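Local coordinates for protein mannan endo-1,6-alpha-mannosidase (Chaetomium thermophilum, PDB 6RY0) that probably cleaves alpha-1,6-mannosidic linkages as a calcium-binding family 76 glycosidase and is thought to transfer GPI-anchored glycoproteins into the fungal cell wall, at residues G233-D244 with I255-A264. Numbering follows the deposited sequence.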
loop_
_atom_site.group_PDB
_atom_site.type_symbol
_atom_site.label_atom_id
_atom_site.label_comp_id
_atom_site.label_asym_id
_atom_site.label_seq_id
_atom_site.Cartn_x
_atom_site.Cartn_y
_atom_site.Cartn_z
ATOM N N GLY A 233 -9.501 -18.350 8.127
ATOM C CA GLY A 233 -8.720 -19.178 7.243
ATOM C C GLY A 233 -8.243 -18.477 5.992
ATOM O O GLY A 233 -7.745 -19.124 5.080
ATOM N N TYR A 234 -8.318 -17.149 5.962
ATOM C CA TYR A 234 -7.695 -16.403 4.883
ATOM C C TYR A 234 -6.177 -16.493 4.998
ATOM O O TYR A 234 -5.485 -16.377 3.982
ATOM C CB TYR A 234 -8.165 -14.960 4.806
ATOM C CG TYR A 234 -9.633 -14.744 4.527
ATOM C CD1 TYR A 234 -10.529 -15.779 4.223
ATOM C CD2 TYR A 234 -10.149 -13.481 4.625
ATOM C CE1 TYR A 234 -11.865 -15.525 4.033
ATOM C CE2 TYR A 234 -11.491 -13.215 4.450
ATOM C CZ TYR A 234 -12.364 -14.241 4.155
ATOM O OH TYR A 234 -13.729 -14.041 4.031
ATOM N N ILE A 235 -5.653 -16.662 6.206
ATOM C CA ILE A 235 -4.277 -17.073 6.427
ATOM C C ILE A 235 -4.323 -18.581 6.594
ATOM O O ILE A 235 -5.007 -19.087 7.479
ATOM C CB ILE A 235 -3.671 -16.437 7.661
ATOM C CG1 ILE A 235 -3.741 -14.913 7.599
ATOM C CG2 ILE A 235 -2.241 -16.941 7.848
ATOM C CD1 ILE A 235 -3.409 -14.247 8.933
ATOM N N ASP A 236 -3.582 -19.299 5.741
ATOM C CA ASP A 236 -3.568 -20.758 5.807
ATOM C C ASP A 236 -2.850 -21.196 7.077
ATOM O O ASP A 236 -1.694 -20.814 7.296
ATOM C CB ASP A 236 -2.885 -21.304 4.545
ATOM C CG ASP A 236 -3.067 -22.784 4.415
ATOM O OD1 ASP A 236 -2.501 -23.548 5.234
ATOM O OD2 ASP A 236 -3.777 -23.227 3.497
ATOM N N HIS A 237 -3.497 -22.010 7.906
ATOM C CA HIS A 237 -2.918 -22.395 9.178
ATOM C C HIS A 237 -1.716 -23.307 9.037
ATOM O O HIS A 237 -0.954 -23.434 9.980
ATOM C CB HIS A 237 -3.953 -23.133 10.030
ATOM C CG HIS A 237 -5.080 -22.276 10.481
ATOM N ND1 HIS A 237 -5.853 -22.600 11.577
ATOM C CD2 HIS A 237 -5.548 -21.087 10.027
ATOM C CE1 HIS A 237 -6.753 -21.649 11.766
ATOM N NE2 HIS A 237 -6.604 -20.732 10.835
ATOM N N GLU A 238 -1.570 -23.965 7.895
ATOM C CA GLU A 238 -0.454 -24.853 7.642
ATOM C C GLU A 238 0.691 -24.131 6.940
ATOM O O GLU A 238 1.847 -24.219 7.334
ATOM C CB GLU A 238 -0.918 -26.061 6.815
ATOM C CG GLU A 238 0.236 -26.958 6.362
ATOM C CD GLU A 238 -0.167 -28.023 5.343
ATOM O OE1 GLU A 238 -1.360 -28.119 4.951
ATOM O OE2 GLU A 238 0.722 -28.765 4.903
ATOM N N THR A 239 0.370 -23.417 5.874
ATOM C CA THR A 239 1.405 -22.869 4.980
ATOM C C THR A 239 1.624 -21.367 5.126
ATOM O O THR A 239 2.610 -20.848 4.589
ATOM C CB THR A 239 1.067 -23.134 3.505
ATOM O OG1 THR A 239 -0.064 -22.303 3.189
ATOM C CG2 THR A 239 0.744 -24.599 3.264
ATOM N N TRP A 240 0.702 -20.669 5.766
ATOM C CA TRP A 240 0.771 -19.221 5.889
ATOM C C TRP A 240 0.695 -18.497 4.555
ATOM O O TRP A 240 0.987 -17.303 4.491
ATOM C CB TRP A 240 1.933 -18.762 6.778
ATOM C CG TRP A 240 1.648 -19.101 8.215
ATOM C CD1 TRP A 240 1.584 -20.338 8.798
ATOM C CD2 TRP A 240 1.256 -18.190 9.238
ATOM N NE1 TRP A 240 1.207 -20.239 10.111
ATOM C CE2 TRP A 240 1.008 -18.929 10.404
ATOM C CE3 TRP A 240 1.087 -16.809 9.280
ATOM C CZ2 TRP A 240 0.620 -18.331 11.605
ATOM C CZ3 TRP A 240 0.686 -16.229 10.474
ATOM C CH2 TRP A 240 0.470 -16.994 11.610
ATOM N N ALA A 241 0.224 -19.176 3.516
ATOM C CA ALA A 241 -0.322 -18.493 2.366
ATOM C C ALA A 241 -1.452 -17.571 2.804
ATOM O O ALA A 241 -2.126 -17.833 3.797
ATOM C CB ALA A 241 -0.862 -19.501 1.368
ATOM N N VAL A 242 -1.678 -16.520 2.027
ATOM C CA VAL A 242 -2.701 -15.534 2.339
ATOM C C VAL A 242 -3.635 -15.386 1.148
ATOM O O VAL A 242 -3.253 -14.893 0.068
ATOM C CB VAL A 242 -2.086 -14.191 2.760
ATOM C CG1 VAL A 242 -3.197 -13.183 3.078
ATOM C CG2 VAL A 242 -1.169 -14.376 3.969
ATOM N N TYR A 243 -4.842 -15.900 1.320
ATOM C CA TYR A 243 -5.850 -15.971 0.287
ATOM C C TYR A 243 -6.627 -14.648 0.182
ATOM O O TYR A 243 -6.378 -13.703 0.912
ATOM C CB TYR A 243 -6.784 -17.150 0.606
ATOM C CG TYR A 243 -6.033 -18.463 0.760
ATOM C CD1 TYR A 243 -5.148 -18.892 -0.209
ATOM C CD2 TYR A 243 -6.207 -19.234 1.891
ATOM C CE1 TYR A 243 -4.463 -20.082 -0.063
ATOM C CE2 TYR A 243 -5.526 -20.420 2.055
ATOM C CZ TYR A 243 -4.636 -20.847 1.062
ATOM O OH TYR A 243 -3.928 -22.028 1.168
ATOM N N ASP A 244 -7.540 -14.599 -0.767
ATOM C CA ASP A 244 -8.136 -13.328 -1.151
ATOM C C ASP A 244 -9.386 -12.938 -0.366
ATOM O O ASP A 244 -9.573 -11.759 -0.092
ATOM C CB ASP A 244 -8.449 -13.311 -2.653
ATOM C CG ASP A 244 -8.702 -11.905 -3.144
ATOM O OD1 ASP A 244 -7.693 -11.150 -3.184
ATOM O OD2 ASP A 244 -9.863 -11.522 -3.426
ATOM N N ILE A 255 -13.610 -19.798 0.132
ATOM C CA ILE A 255 -12.396 -18.983 0.059
ATOM C C ILE A 255 -11.900 -18.935 -1.385
ATOM O O ILE A 255 -11.702 -19.956 -2.039
ATOM C CB ILE A 255 -11.303 -19.500 0.990
ATOM C CG1 ILE A 255 -11.749 -19.349 2.441
ATOM C CG2 ILE A 255 -10.015 -18.722 0.792
ATOM C CD1 ILE A 255 -10.773 -19.959 3.443
ATOM N N ASN A 256 -11.683 -17.720 -1.858
ATOM C CA ASN A 256 -10.973 -17.467 -3.101
ATOM C C ASN A 256 -9.497 -17.573 -2.783
ATOM O O ASN A 256 -8.947 -16.714 -2.097
ATOM C CB ASN A 256 -11.372 -16.091 -3.615
ATOM C CG ASN A 256 -10.590 -15.662 -4.796
ATOM O OD1 ASN A 256 -9.711 -16.368 -5.265
ATOM N ND2 ASN A 256 -10.891 -14.456 -5.287
ATOM N N ARG A 257 -8.873 -18.653 -3.257
ATOM C CA ARG A 257 -7.501 -18.959 -2.881
ATOM C C ARG A 257 -6.452 -18.281 -3.770
ATOM O O ARG A 257 -5.270 -18.580 -3.661
ATOM C CB ARG A 257 -7.264 -20.472 -2.669
ATOM C CG ARG A 257 -7.986 -21.026 -1.380
ATOM C CD ARG A 257 -7.697 -22.511 -1.086
ATOM N NE ARG A 257 -8.352 -22.952 0.157
ATOM C CZ ARG A 257 -9.632 -23.301 0.256
ATOM N NH1 ARG A 257 -10.417 -23.269 -0.813
ATOM N NH2 ARG A 257 -10.142 -23.665 1.432
ATOM N N ALA A 258 -6.869 -17.317 -4.590
ATOM C CA ALA A 258 -5.875 -16.503 -5.288
ATOM C C ALA A 258 -4.983 -15.822 -4.258
ATOM O O ALA A 258 -5.459 -15.243 -3.289
ATOM C CB ALA A 258 -6.541 -15.445 -6.160
ATOM N N GLN A 259 -3.691 -15.871 -4.518
ATOM C CA GLN A 259 -2.635 -15.325 -3.658
ATOM C C GLN A 259 -2.005 -14.105 -4.312
ATOM O O GLN A 259 -1.095 -14.230 -5.132
ATOM C CB GLN A 259 -1.584 -16.374 -3.371
ATOM C CG GLN A 259 -2.083 -17.526 -2.496
ATOM C CD GLN A 259 -0.998 -18.567 -2.303
ATOM O OE1 GLN A 259 0.067 -18.256 -1.702
ATOM N NE2 GLN A 259 -1.222 -19.742 -2.759
ATOM N N PHE A 260 -2.497 -12.919 -3.949
ATOM C CA PHE A 260 -1.933 -11.679 -4.444
ATOM C C PHE A 260 -0.830 -11.222 -3.502
ATOM O O PHE A 260 -0.988 -11.252 -2.264
ATOM C CB PHE A 260 -3.007 -10.606 -4.598
ATOM C CG PHE A 260 -3.996 -10.925 -5.680
ATOM C CD1 PHE A 260 -3.646 -10.742 -7.000
ATOM C CD2 PHE A 260 -5.234 -11.451 -5.394
ATOM C CE1 PHE A 260 -4.517 -11.069 -8.006
ATOM C CE2 PHE A 260 -6.118 -11.787 -6.409
ATOM C CZ PHE A 260 -5.753 -11.598 -7.700
ATOM N N SER A 261 0.276 -10.764 -4.080
ATOM C CA SER A 261 1.466 -10.483 -3.297
ATOM C C SER A 261 1.210 -9.463 -2.198
ATOM O O SER A 261 1.725 -9.596 -1.078
ATOM C CB SER A 261 2.563 -9.994 -4.229
ATOM O OG SER A 261 2.263 -8.745 -4.811
ATOM N N TYR A 262 0.421 -8.444 -2.504
ATOM C CA TYR A 262 0.243 -7.348 -1.548
ATOM C C TYR A 262 -0.529 -7.775 -0.314
ATOM O O TYR A 262 -0.421 -7.106 0.704
ATOM C CB TYR A 262 -0.373 -6.099 -2.210
ATOM C CG TYR A 262 -1.872 -6.084 -2.495
ATOM C CD1 TYR A 262 -2.593 -7.235 -2.832
ATOM C CD2 TYR A 262 -2.563 -4.891 -2.444
ATOM C CE1 TYR A 262 -3.949 -7.197 -3.115
ATOM C CE2 TYR A 262 -3.926 -4.859 -2.745
ATOM C CZ TYR A 262 -4.623 -6.017 -3.057
ATOM O OH TYR A 262 -5.971 -6.007 -3.322
ATOM N N ASN A 263 -1.332 -8.821 -0.389
ATOM C CA ASN A 263 -2.060 -9.278 0.789
ATOM C C ASN A 263 -1.124 -9.859 1.826
ATOM O O ASN A 263 -1.094 -9.424 2.989
ATOM C CB ASN A 263 -3.153 -10.296 0.409
ATOM C CG ASN A 263 -4.442 -9.646 0.009
ATOM O OD1 ASN A 263 -4.786 -8.578 0.521
ATOM N ND2 ASN A 263 -5.205 -10.304 -0.857
ATOM N N ALA A 264 -0.301 -10.815 1.438
ATOM C CA ALA A 264 0.669 -11.372 2.381
ATOM C C ALA A 264 1.645 -10.300 2.830
ATOM O O ALA A 264 2.004 -10.239 4.010
ATOM C CB ALA A 264 1.402 -12.572 1.780
HETATM O O HOH W 1 -1.034 -13.411 -0.594
HETATM O O HOH W 2 -4.490 -13.109 -1.781
HETATM O O HOH W 3 -8.185 -9.381 -0.661
HETATM O O HOH W 4 -7.847 -8.510 -3.451
#
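In the loop linking helix 216-231 to strand 245-247, Y243 offers one ring face to R257, part of the segment that runs back past this loop into helix 261-278. In the conformer modelled here, R257 CG sits over the centre of the Y243 ring in a CH-pi contact, 3.8 Å from the centroid, while the extended chain carries the guanidinium onward. With CG beside the backbone N (chi1 -56°), the ring turns back along its own loop, and the Y243 hydroxyl donates 2.6 Å to D236 OD2, on the anti side of the carboxylate. D236 OD1 meanwhile accepts from the backbone N of E238, an Asx turn, and of T239, which extends it to an Asx motif at the loop's far bend. A leucine in place of Y243 would probably leave D236 OD2 without this hydroxyl and R257 CG without an aromatic face to lie on. I255 CG2 packs on Y243 CB at 3.6 Å, and I255 CD1 comes to 3.5 Å from the O of G233, the glycine of the Schellman motif ending helix 216-231. The direct backbone link is D244 N to N256 O, 2.9 Å and nearly straight on to the carbonyl. Alongside N256, the D244 carboxylate gives OD2 to the hydroxyl of Y193, which also bonds N256 ND2; D244 OD1 meets the edge of the F260 ring at CD2, 3.3 Å away, and accepts from a water that also contacts Y262 OH. Where helix 261-278 begins, after its N-cap F260, V242 CG2 rests on A264 CB at 3.8 Å. One water joins V242 O to A258 O, F260 N and N263 ND2.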